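Local structure of CMP/dCMP-type deaminase domain-containing protein (Aspergillus oryzae RIB40, 7DS1) at residues L13-K18 with V48-T53; V28-V33 with M95-E100; H61-C66 with M99-K104. The protein probably deaminates the pyrimidine ring of DARIPP, a phosphorylated ribitylamino-pyrimidine intermediate of riboflavin biosynthesis, with the help of a bound zinc ion. All coordinates share one frame; numbering follows the deposited sequence.

Contact 1: L13-K18 with V48-T53; sequences LSLAEK and VSTGYT. With HJL ([(2~{R},3~{S},4~{S})-5-[[2,5-bis(azanyl)-6-oxidanylidene-1~{H}-pyrimidin-4-yl]amino]-2,3,4-tris(oxidanyl)pentyl] dihydrogen phosphate), chain C.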
loop_
_atom_site.group_PDB
_atom_site.type_symbol
_atom_site.label_atom_id
_atom_site.label_comp_id
_atom_site.label_asym_id
_atom_site.label_seq_id
_atom_site.Cartn_x
_atom_site.Cartn_y
_atom_site.Cartn_z
ATOM N N LEU A 13 4.921 6.684 5.964
ATOM C CA LEU A 13 5.603 6.262 7.182
ATOM C C LEU A 13 4.948 6.864 8.419
ATOM O O LEU A 13 4.817 6.191 9.449
ATOM C CB LEU A 13 7.085 6.637 7.112
ATOM C CG LEU A 13 7.985 5.920 8.126
ATOM C CD1 LEU A 13 7.813 4.404 8.016
ATOM C CD2 LEU A 13 9.442 6.307 7.949
ATOM N N SER A 14 4.538 8.136 8.347
ATOM C CA SER A 14 3.872 8.748 9.495
ATOM C C SER A 14 2.563 8.039 9.807
ATOM O O SER A 14 2.190 7.903 10.979
ATOM C CB SER A 14 3.625 10.236 9.247
ATOM O OG SER A 14 4.844 10.933 9.073
ATOM N N LEU A 15 1.845 7.596 8.770
ATOM C CA LEU A 15 0.655 6.778 8.987
ATOM C C LEU A 15 1.018 5.439 9.619
ATOM O O LEU A 15 0.352 4.988 10.560
ATOM C CB LEU A 15 -0.093 6.563 7.666
ATOM C CG LEU A 15 -0.659 7.834 7.022
ATOM C CD1 LEU A 15 -1.157 7.565 5.610
ATOM C CD2 LEU A 15 -1.770 8.420 7.876
ATOM N N ALA A 16 2.080 4.793 9.119
ATOM C CA ALA A 16 2.525 3.519 9.682
ATOM C C ALA A 16 2.816 3.627 11.172
ATOM O O ALA A 16 2.580 2.673 11.926
ATOM C CB ALA A 16 3.773 3.024 8.944
ATOM N N GLU A 17 3.323 4.776 11.620
ATOM C CA GLU A 17 3.653 4.943 13.028
ATOM C C GLU A 17 2.422 4.970 13.924
ATOM O O GLU A 17 2.569 4.837 15.141
ATOM C CB GLU A 17 4.476 6.217 13.214
ATOM C CG GLU A 17 5.878 6.077 12.654
ATOM C CD GLU A 17 6.788 7.206 13.061
ATOM O OE1 GLU A 17 6.551 8.350 12.621
ATOM O OE2 GLU A 17 7.747 6.942 13.817
ATOM N N LYS A 18 1.227 5.136 13.353
ATOM C CA LYS A 18 -0.008 5.020 14.122
ATOM C C LYS A 18 -0.406 3.572 14.393
ATOM O O LYS A 18 -1.252 3.334 15.263
ATOM C CB LYS A 18 -1.150 5.732 13.389
ATOM C CG LYS A 18 -0.915 7.221 13.143
ATOM C CD LYS A 18 -2.067 7.821 12.354
ATOM C CE LYS A 18 -1.896 9.319 12.157
ATOM N NZ LYS A 18 -2.984 9.882 11.302
ATOM N N VAL A 48 -7.175 10.526 -2.298
ATOM C CA VAL A 48 -8.456 9.832 -2.347
ATOM C C VAL A 48 -8.747 9.101 -1.040
ATOM O O VAL A 48 -9.889 9.090 -0.579
ATOM C CB VAL A 48 -8.472 8.863 -3.550
ATOM C CG1 VAL A 48 -9.758 8.039 -3.589
ATOM C CG2 VAL A 48 -8.291 9.635 -4.844
ATOM N N SER A 49 -7.723 8.511 -0.425
ATOM C CA SER A 49 -7.891 7.810 0.843
ATOM C C SER A 49 -6.515 7.559 1.444
ATOM O O SER A 49 -5.487 7.696 0.778
ATOM C CB SER A 49 -8.637 6.485 0.671
ATOM O OG SER A 49 -9.047 5.993 1.935
ATOM N N THR A 50 -6.518 7.180 2.720
ATOM C CA THR A 50 -5.312 6.751 3.421
ATOM C C THR A 50 -5.674 5.591 4.333
ATOM O O THR A 50 -6.844 5.387 4.660
ATOM C CB THR A 50 -4.680 7.877 4.259
ATOM O OG1 THR A 50 -5.507 8.165 5.398
ATOM C CG2 THR A 50 -4.487 9.158 3.425
ATOM N N GLY A 51 -4.656 4.838 4.755
ATOM C CA GLY A 51 -4.855 3.776 5.726
ATOM C C GLY A 51 -3.550 3.362 6.366
ATOM O O GLY A 51 -2.466 3.612 5.833
ATOM N N TYR A 52 -3.659 2.722 7.526
ATOM C CA TYR A 52 -2.491 2.121 8.158
ATOM C C TYR A 52 -2.897 0.795 8.790
ATOM O O TYR A 52 -4.082 0.516 8.987
ATOM C CB TYR A 52 -1.836 3.071 9.188
ATOM C CG TYR A 52 -2.730 3.505 10.327
ATOM C CD1 TYR A 52 -2.798 2.760 11.501
ATOM C CD2 TYR A 52 -3.496 4.665 10.233
ATOM C CE1 TYR A 52 -3.610 3.146 12.552
ATOM C CE2 TYR A 52 -4.309 5.066 11.286
ATOM C CZ TYR A 52 -4.365 4.298 12.434
ATOM O OH TYR A 52 -5.165 4.674 13.488
ATOM N N THR A 53 -1.891 -0.034 9.079
ATOM C CA THR A 53 -2.129 -1.374 9.608
ATOM C C THR A 53 -2.966 -1.332 10.880
ATOM O O THR A 53 -2.620 -0.639 11.842
ATOM C CB THR A 53 -0.792 -2.052 9.890
ATOM O OG1 THR A 53 0.012 -1.965 8.711
ATOM C CG2 THR A 53 -0.995 -3.527 10.283
HETATM C C2 HJL C . 1.770 -4.711 4.237
HETATM C C4 HJL C . 0.436 -4.367 6.097
HETATM C C5 HJL C . 0.869 -5.601 6.629
HETATM C C6 HJL C . 1.750 -6.364 5.901
HETATM N N1 HJL C . 2.180 -5.881 4.685
HETATM N N2 HJL C . 2.256 -4.237 2.935
HETATM N N3 HJL C . 0.889 -3.944 4.913
HETATM N N5 HJL C . 0.406 -6.056 7.887
HETATM O O4 HJL C . -0.361 -3.667 6.722
HETATM C "C1'" HJL C . 2.458 -8.783 5.459
HETATM C "C2'" HJL C . 2.726 -10.111 6.194
HETATM C "C3'" HJL C . 1.482 -10.510 7.030
HETATM C "C4'" HJL C . 1.669 -11.997 7.498
HETATM C "C5'" HJL C . 0.647 -12.369 8.605
HETATM N "N1'" HJL C . 2.214 -7.669 6.418
HETATM O O1P HJL C . -1.235 -10.024 8.630
HETATM O "O2'" HJL C . 2.997 -11.118 5.274
HETATM O O2P HJL C . -3.084 -11.586 7.746
HETATM O "O3'" HJL C . 1.393 -9.636 8.123
HETATM O O3P HJL C . -1.920 -11.702 10.028
HETATM O "O4'" HJL C . 1.482 -12.866 6.446
HETATM O "O5'" HJL C . -0.645 -12.334 7.985
HETATM P PAN HJL C . -1.736 -11.366 8.620
#
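Lys-18 lies with its aliphatic chain over one face of the Tyr-52 ring. Its CB stands 3.6 Å from the ring centroid and 11° off the ring normal, a well-centred CH-pi contact. Beyond CG the lysine is extended and crosses the tyrosine at about a right angle; CD lies above the plane just outside the ring, 3.7 Å from Tyr-52 CE2, while the ammonium end leads on past it. Tyr-52 can meet this chain because its CG sits between its own backbone N and carbonyl carbon (chi1 59°), which lifts the ring off the strand toward Leu-15 and Lys-18.

The apolar part of the contact belongs to Leu-15. Its CD1 reaches Thr-50 CB at 3.8 Å, the two side chains crossing nearly perpendicular, and its CB packs on Tyr-52 CB at 4.2 Å. The pieces joined here are the last part of helix 4-16 with the residues that follow it and the outermost strand 46-52 of the central deaminase sheet, a strand that carries a classic beta bulge where Val-48 and Ser-49 both face Leu-32 of the neighbouring strand. Leu-15 and Thr-50 also touch Ile-31 of that strand, so the helix rests on two strands at once.

The backbone carbonyl of Leu-15, already bonded to Lys-18 N, presses on the tyrosine as well, with Leu-15 O 3.2 Å from Tyr-52 CB. Just past the strand, Thr-53 OG1 donates to O4 of the bound DARIPP over 2.6 Å and accepts from Val-28 N.

Contact 2: V28-V33 with M95-E100; sequences VGAILV and MYVTME. With HJL ([(2~{R},3~{S},4~{S})-5-[[2,5-bis(azanyl)-6-oxidanylidene-1~{H}-pyrimidin-4-yl]amino]-2,3,4-tris(oxidanyl)pentyl] dihydrogen phosphate), chain C.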
loop_
_atom_site.group_PDB
_atom_site.type_symbol
_atom_site.label_atom_id
_atom_site.label_comp_id
_atom_site.label_asym_id
_atom_site.label_seq_id
_atom_site.Cartn_x
_atom_site.Cartn_y
_atom_site.Cartn_z
ATOM N N VAL A 28 2.586 -0.590 8.566
ATOM C CA VAL A 28 2.672 -0.061 7.208
ATOM C C VAL A 28 1.672 1.081 7.064
ATOM O O VAL A 28 0.672 1.141 7.786
ATOM C CB VAL A 28 2.404 -1.202 6.191
ATOM C CG1 VAL A 28 2.355 -0.699 4.754
ATOM C CG2 VAL A 28 3.471 -2.282 6.320
ATOM N N GLY A 29 1.962 2.013 6.159
ATOM C CA GLY A 29 1.019 3.063 5.817
ATOM C C GLY A 29 0.851 3.158 4.314
ATOM O O GLY A 29 1.761 2.834 3.550
ATOM N N ALA A 30 -0.343 3.603 3.898
ATOM C CA ALA A 30 -0.724 3.651 2.488
ATOM C C ALA A 30 -1.524 4.910 2.170
ATOM O O ALA A 30 -2.352 5.341 2.973
ATOM C CB ALA A 30 -1.564 2.427 2.102
ATOM N N ILE A 31 -1.281 5.489 0.987
ATOM C CA ILE A 31 -1.986 6.688 0.532
ATOM C C ILE A 31 -2.417 6.469 -0.912
ATOM O O ILE A 31 -1.580 6.159 -1.766
ATOM C CB ILE A 31 -1.107 7.952 0.626
ATOM C CG1 ILE A 31 -0.754 8.269 2.083
ATOM C CG2 ILE A 31 -1.824 9.158 -0.014
ATOM C CD1 ILE A 31 0.314 9.371 2.231
ATOM N N LEU A 32 -3.707 6.661 -1.187
ATOM C CA LEU A 32 -4.253 6.513 -2.533
ATOM C C LEU A 32 -4.423 7.895 -3.164
ATOM O O LEU A 32 -5.053 8.778 -2.570
ATOM C CB LEU A 32 -5.588 5.771 -2.480
ATOM C CG LEU A 32 -6.275 5.497 -3.820
ATOM C CD1 LEU A 32 -5.421 4.582 -4.673
ATOM C CD2 LEU A 32 -7.656 4.895 -3.577
ATOM N N VAL A 33 -3.843 8.081 -4.355
ATOM C CA VAL A 33 -3.749 9.385 -5.009
ATOM C C VAL A 33 -4.402 9.309 -6.382
ATOM O O VAL A 33 -4.206 8.331 -7.112
ATOM C CB VAL A 33 -2.273 9.823 -5.149
ATOM C CG1 VAL A 33 -2.155 11.146 -5.916
ATOM C CG2 VAL A 33 -1.619 9.950 -3.772
ATOM N N MET A 95 -1.264 4.112 -5.761
ATOM C CA MET A 95 -1.175 3.930 -4.316
ATOM C C MET A 95 0.284 3.915 -3.892
ATOM O O MET A 95 1.098 3.196 -4.483
ATOM C CB MET A 95 -1.868 2.639 -3.851
ATOM C CG MET A 95 -1.945 2.537 -2.321
ATOM S SD MET A 95 -2.620 0.960 -1.735
ATOM C CE MET A 95 -4.391 1.260 -1.865
ATOM N N TYR A 96 0.607 4.742 -2.897
ATOM C CA TYR A 96 1.885 4.702 -2.198
ATOM C C TYR A 96 1.718 3.832 -0.964
ATOM O O TYR A 96 0.720 3.943 -0.253
ATOM C CB TYR A 96 2.326 6.115 -1.793
ATOM C CG TYR A 96 2.671 6.975 -2.983
ATOM C CD1 TYR A 96 3.977 7.045 -3.452
ATOM C CD2 TYR A 96 1.681 7.692 -3.657
ATOM C CE1 TYR A 96 4.301 7.821 -4.553
ATOM C CE2 TYR A 96 1.994 8.467 -4.760
ATOM C CZ TYR A 96 3.304 8.525 -5.199
ATOM O OH TYR A 96 3.623 9.290 -6.287
ATOM N N VAL A 97 2.674 2.926 -0.742
ATOM C CA VAL A 97 2.676 2.028 0.416
ATOM C C VAL A 97 4.117 1.888 0.895
ATOM O O VAL A 97 5.025 1.753 0.074
ATOM C CB VAL A 97 2.091 0.637 0.072
ATOM C CG1 VAL A 97 1.703 -0.111 1.337
ATOM C CG2 VAL A 97 0.888 0.731 -0.874
ATOM N N THR A 98 4.349 1.916 2.215
ATOM C CA THR A 98 5.743 1.837 2.668
ATOM C C THR A 98 6.369 0.509 2.258
ATOM O O THR A 98 7.542 0.465 1.872
ATOM C CB THR A 98 5.909 2.046 4.182
ATOM O OG1 THR A 98 5.148 1.082 4.922
ATOM C CG2 THR A 98 5.526 3.458 4.594
ATOM N N MET A 99 5.590 -0.569 2.307
ATOM C CA MET A 99 6.059 -1.914 2.009
ATOM C C MET A 99 5.317 -2.462 0.798
ATOM O O MET A 99 4.130 -2.175 0.601
ATOM C CB MET A 99 5.838 -2.837 3.213
ATOM C CG MET A 99 6.273 -4.283 3.006
ATOM S SD MET A 99 6.120 -5.220 4.539
ATOM C CE MET A 99 7.138 -4.210 5.623
ATOM N N GLU A 100 6.035 -3.239 -0.019
ATOM C CA GLU A 100 5.465 -4.049 -1.091
ATOM C C GLU A 100 4.165 -4.720 -0.648
ATOM O O GLU A 100 4.166 -5.446 0.355
ATOM C CB GLU A 100 6.485 -5.111 -1.497
ATOM C CG GLU A 100 6.048 -6.030 -2.620
ATOM C CD GLU A 100 7.086 -7.093 -2.895
ATOM O OE1 GLU A 100 7.913 -7.371 -1.992
ATOM O OE2 GLU A 100 7.088 -7.657 -4.008
HETATM C C2 HJL C . 1.770 -4.711 4.237
HETATM C C4 HJL C . 0.436 -4.367 6.097
HETATM C C5 HJL C . 0.869 -5.601 6.629
HETATM C C6 HJL C . 1.750 -6.364 5.901
HETATM N N1 HJL C . 2.180 -5.881 4.685
HETATM N N2 HJL C . 2.256 -4.237 2.935
HETATM N N3 HJL C . 0.889 -3.944 4.913
HETATM N N5 HJL C . 0.406 -6.056 7.887
HETATM O O4 HJL C . -0.361 -3.667 6.722
HETATM C "C1'" HJL C . 2.458 -8.783 5.459
HETATM C "C2'" HJL C . 2.726 -10.111 6.194
HETATM C "C3'" HJL C . 1.482 -10.510 7.030
HETATM C "C4'" HJL C . 1.669 -11.997 7.498
HETATM C "C5'" HJL C . 0.647 -12.369 8.605
HETATM N "N1'" HJL C . 2.214 -7.669 6.418
HETATM O O1P HJL C . -1.235 -10.024 8.630
HETATM O "O2'" HJL C . 2.997 -11.118 5.274
HETATM O O2P HJL C . -3.084 -11.586 7.746
HETATM O "O3'" HJL C . 1.393 -9.636 8.123
HETATM O O3P HJL C . -1.920 -11.702 10.028
HETATM O "O4'" HJL C . 1.482 -12.866 6.446
HETATM O "O5'" HJL C . -0.645 -12.334 7.985
HETATM P PAN HJL C . -1.736 -11.366 8.620
#
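Val-28 and Thr-98 meet where the regular strand pairing breaks off, for the chain turns a corner at Thr-98 and runs on toward the ligand. The two side chains run antiparallel alongside each other, Val-28 CG1 3.3 Å from Thr-98 OG1. The same methyl, anti to its backbone N (chi1 175°), packs toward Val-97 in the conformer modelled here. The other methyl turns to Met-99 CB and to the ligand; Val-28 CG2 lies 3.4 Å from N3 of the DARIPP pyrimidine.

Behind this corner the strands 29-33 and 95-97 run antiparallel, their axes at 167°. Ile-31 and Tyr-96 form a hydrogen-bonded pair, with Ile-31 N to Tyr-96 O and Tyr-96 N to Ile-31 O both 2.8 Å. Ala-30 with Val-97 and Leu-32 with Met-95 are the flanking non-hydrogen-bonded pairs. A third backbone bond, from Thr-98 N to Gly-29 O (3.1 Å), closes the pairing beside the corner.

The faces differ in their neighbours. Ala-30, Leu-32, Met-95 and Val-97 look toward helix 62-73, and Ala-30 CB approaches Met-95 SD at 4.2 Å. On the reverse face, Val-33 CG2 comes to the edge of the Tyr-96 ring, near its plane, 4.0 Å from Tyr-96 CD2. That ring stacks with Tyr-8 and Tyr-131, and its hydroxyl is hydrogen-bonded to His-5 and Arg-35.

The contact is wholly buried between central strands of the deaminase fold. Main-chain bonds hold the two strands together, and where the pairing ends their residues line the pocket: Val-28 and Met-99 give the pyrimidine hydrocarbon and sulfur contacts, while Glu-100 O accepts a weak hydrogen bond from ligand N2.

Contact 3: H61-C66 with M99-K104; sequences HAEQCC and MEPCGK. With ZN (zinc ion), chain B; HJL ([(2~{R},3~{S},4~{S})-5-[[2,5-bis(azanyl)-6-oxidanylidene-1~{H}-pyrimidin-4-yl]amino]-2,3,4-tris(oxidanyl)pentyl] dihydrogen phosphate), chain C.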
loop_
_atom_site.group_PDB
_atom_site.type_symbol
_atom_site.label_atom_id
_atom_site.label_comp_id
_atom_site.label_asym_id
_atom_site.label_seq_id
_atom_site.Cartn_x
_atom_site.Cartn_y
_atom_site.Cartn_z
ATOM N N HIS A 61 -4.754 -4.833 6.916
ATOM C CA HIS A 61 -3.518 -4.261 6.408
ATOM C C HIS A 61 -3.716 -2.795 6.025
ATOM O O HIS A 61 -4.842 -2.306 5.891
ATOM C CB HIS A 61 -3.021 -5.069 5.206
ATOM C CG HIS A 61 -2.364 -6.361 5.575
ATOM N ND1 HIS A 61 -1.628 -7.108 4.679
ATOM C CD2 HIS A 61 -2.321 -7.035 6.746
ATOM C CE1 HIS A 61 -1.166 -8.190 5.280
ATOM N NE2 HIS A 61 -1.573 -8.169 6.537
ATOM N N ALA A 62 -2.591 -2.088 5.831
ATOM C CA ALA A 62 -2.643 -0.665 5.487
ATOM C C ALA A 62 -3.430 -0.433 4.201
ATOM O O ALA A 62 -4.331 0.414 4.157
ATOM C CB ALA A 62 -1.224 -0.097 5.346
ATOM N N GLU A 63 -3.089 -1.172 3.138
ATOM C CA GLU A 63 -3.762 -0.984 1.851
ATOM C C GLU A 63 -5.232 -1.347 1.959
ATOM O O GLU A 63 -6.090 -0.701 1.346
ATOM C CB GLU A 63 -3.090 -1.846 0.778
ATOM C CG GLU A 63 -1.575 -1.690 0.726
ATOM C CD GLU A 63 -0.839 -2.712 1.578
ATOM O OE1 GLU A 63 -0.970 -2.678 2.823
ATOM O OE2 GLU A 63 -0.128 -3.556 0.996
ATOM N N GLN A 64 -5.527 -2.395 2.728
ATOM C CA GLN A 64 -6.899 -2.813 2.983
ATOM C C GLN A 64 -7.691 -1.718 3.692
ATOM O O GLN A 64 -8.829 -1.415 3.312
ATOM C CB GLN A 64 -6.871 -4.094 3.815
ATOM C CG GLN A 64 -8.230 -4.656 4.182
ATOM C CD GLN A 64 -8.100 -5.878 5.057
ATOM O OE1 GLN A 64 -6.999 -6.219 5.504
ATOM N NE2 GLN A 64 -9.216 -6.559 5.304
ATOM N N CYS A 65 -7.101 -1.106 4.727
ATOM C CA CYS A 65 -7.786 -0.025 5.433
ATOM C C CYS A 65 -7.960 1.193 4.537
ATOM O O CYS A 65 -8.975 1.894 4.620
ATOM C CB CYS A 65 -7.001 0.356 6.687
ATOM S SG CYS A 65 -7.177 -0.867 8.000
ATOM N N CYS A 66 -6.974 1.461 3.680
ATOM C CA CYS A 66 -7.082 2.580 2.754
ATOM C C CYS A 66 -8.307 2.413 1.861
ATOM O O CYS A 66 -9.131 3.328 1.737
ATOM C CB CYS A 66 -5.791 2.669 1.937
ATOM S SG CYS A 66 -5.751 3.998 0.731
ATOM N N MET A 99 5.590 -0.569 2.307
ATOM C CA MET A 99 6.059 -1.914 2.009
ATOM C C MET A 99 5.317 -2.462 0.798
ATOM O O MET A 99 4.130 -2.175 0.601
ATOM C CB MET A 99 5.838 -2.837 3.213
ATOM C CG MET A 99 6.273 -4.283 3.006
ATOM S SD MET A 99 6.120 -5.220 4.539
ATOM C CE MET A 99 7.138 -4.210 5.623
ATOM N N GLU A 100 6.035 -3.239 -0.019
ATOM C CA GLU A 100 5.465 -4.049 -1.091
ATOM C C GLU A 100 4.165 -4.720 -0.648
ATOM O O GLU A 100 4.166 -5.446 0.355
ATOM C CB GLU A 100 6.485 -5.111 -1.497
ATOM C CG GLU A 100 6.048 -6.030 -2.620
ATOM C CD GLU A 100 7.086 -7.093 -2.895
ATOM O OE1 GLU A 100 7.913 -7.371 -1.992
ATOM O OE2 GLU A 100 7.088 -7.657 -4.008
ATOM N N PRO A 101 3.052 -4.509 -1.353
ATOM C CA PRO A 101 1.807 -5.199 -0.985
ATOM C C PRO A 101 1.973 -6.712 -0.973
ATOM O O PRO A 101 2.726 -7.297 -1.762
ATOM C CB PRO A 101 0.816 -4.751 -2.067
ATOM C CG PRO A 101 1.316 -3.354 -2.438
ATOM C CD PRO A 101 2.836 -3.491 -2.399
ATOM N N CYS A 102 1.263 -7.348 -0.044
ATOM C CA CYS A 102 1.423 -8.777 0.184
ATOM C C CYS A 102 0.739 -9.603 -0.900
ATOM O O CYS A 102 -0.335 -9.245 -1.402
ATOM C CB CYS A 102 0.880 -9.163 1.569
ATOM S SG CYS A 102 -0.946 -8.969 1.851
ATOM N N GLY A 103 1.390 -10.697 -1.271
ATOM C CA GLY A 103 0.832 -11.651 -2.209
ATOM C C GLY A 103 0.230 -12.844 -1.503
ATOM O O GLY A 103 -0.442 -13.673 -2.122
ATOM N N LYS A 104 0.497 -12.959 -0.203
ATOM C CA LYS A 104 -0.030 -14.047 0.609
ATOM C C LYS A 104 -0.063 -13.565 2.051
ATOM O O LYS A 104 0.805 -12.795 2.467
ATOM C CB LYS A 104 0.825 -15.321 0.478
ATOM C CG LYS A 104 0.158 -16.597 1.004
ATOM C CD LYS A 104 0.944 -17.846 0.609
ATOM C CE LYS A 104 1.326 -18.671 1.832
ATOM N NZ LYS A 104 2.203 -19.828 1.490
HETATM ZN ZN ZN B . -1.336 -6.885 2.698
HETATM C C2 HJL C . 1.770 -4.711 4.237
HETATM C C4 HJL C . 0.436 -4.367 6.097
HETATM C C5 HJL C . 0.869 -5.601 6.629
HETATM C C6 HJL C . 1.750 -6.364 5.901
HETATM N N1 HJL C . 2.180 -5.881 4.685
HETATM N N2 HJL C . 2.256 -4.237 2.935
HETATM N N3 HJL C . 0.889 -3.944 4.913
HETATM N N5 HJL C . 0.406 -6.056 7.887
HETATM O O4 HJL C . -0.361 -3.667 6.722
HETATM C "C1'" HJL C . 2.458 -8.783 5.459
HETATM C "C2'" HJL C . 2.726 -10.111 6.194
HETATM C "C3'" HJL C . 1.482 -10.510 7.030
HETATM C "C4'" HJL C . 1.669 -11.997 7.498
HETATM C "C5'" HJL C . 0.647 -12.369 8.605
HETATM N "N1'" HJL C . 2.214 -7.669 6.418
HETATM O O1P HJL C . -1.235 -10.024 8.630
HETATM O "O2'" HJL C . 2.997 -11.118 5.274
HETATM O O2P HJL C . -3.084 -11.586 7.746
HETATM O "O3'" HJL C . 1.393 -9.636 8.123
HETATM O O3P HJL C . -1.920 -11.702 10.028
HETATM O "O4'" HJL C . 1.482 -12.866 6.446
HETATM O "O5'" HJL C . -0.645 -12.334 7.985
HETATM P PAN HJL C . -1.736 -11.366 8.620
HETATM O O HOH W 1 0.401 -5.652 2.282
#
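His-61 and Cys-102 are brought onto one zinc ion by contrasting first torsions: the imidazole is anti to its carbonyl carbon (chi1 -77°), whereas Cys-102 SG is tucked over its own main chain, flanked by N and C. Glu-63 is bent at chi2 (93°), which folds its carboxylate back toward Pro-101 and the metal-bound water.

The zinc ion is held by His-61 ND1 at 2.0 Å and Cys-102 SG at 2.3 Å, with Cys-112 from helix 112-117 as the third protein ligand. The sulfur of Cys-102 lies at the edge of the imidazole. A water completes the four ligands, 2.2 Å from the zinc ion. It donates to Glu-63 OE2 over a short 2.5 Å and accepts from Cys-102 N, so metal, carboxylate and backbone amide together fix its position. Glu-63 OE2 also rests against Pro-101 CA, 3.2 Å away, at the side of the loop that leads to the cysteine.

DARIPP stacks on the imidazole of His-61, its C5 over the centre of one face, while His-61 NE2, at the ring edge, donates an almost straight bond (170°) to phosphate oxygen O1P at 2.8 Å. The Glu-63 carboxylate approaches the pyrimidine closely, OE1 3.1 Å from ligand N3 and OE2 3.1 Å from ligand N2. Ala-62 N, at the start of helix 62-73, donates to ligand O4. On the helix side, Gln-64 OE1 accepts from the backbone N of His-61, the N-cap residue, and from Arg-105 NH2.

A histidine and glutamate at a helix start, facing a Pro-Cys loop and a second cysteine from the next helix, form the zinc site characteristic of the cytidine deaminase superfamily, here with a longer insertion between the two cysteines.

Overall arrangement
The three contacts run from the flank of the sheet to the active site. Contact 1 is partly buried and sets helix 4-16 against the outermost strand by CH-pi and apolar contacts, whereas contacts 2 and 3 are fully buried. Contact 2 owes its cohesion to main-chain bonds between neighbouring strands; contact 3 is joined chiefly through a zinc ion and its water, beside the bound ligand. Contacts 1 and 2 meet in the same sheet, where strands 29-36 and 46-52 pair. Contacts 2 and 3 share Met-99 and Glu-100, and helix 62-73 packs on the sheet through Glu-63 against Met-95 and Val-97. All three touch DARIPP, contact 1 through Thr-53 alone, contacts 2 and 3 from both segments.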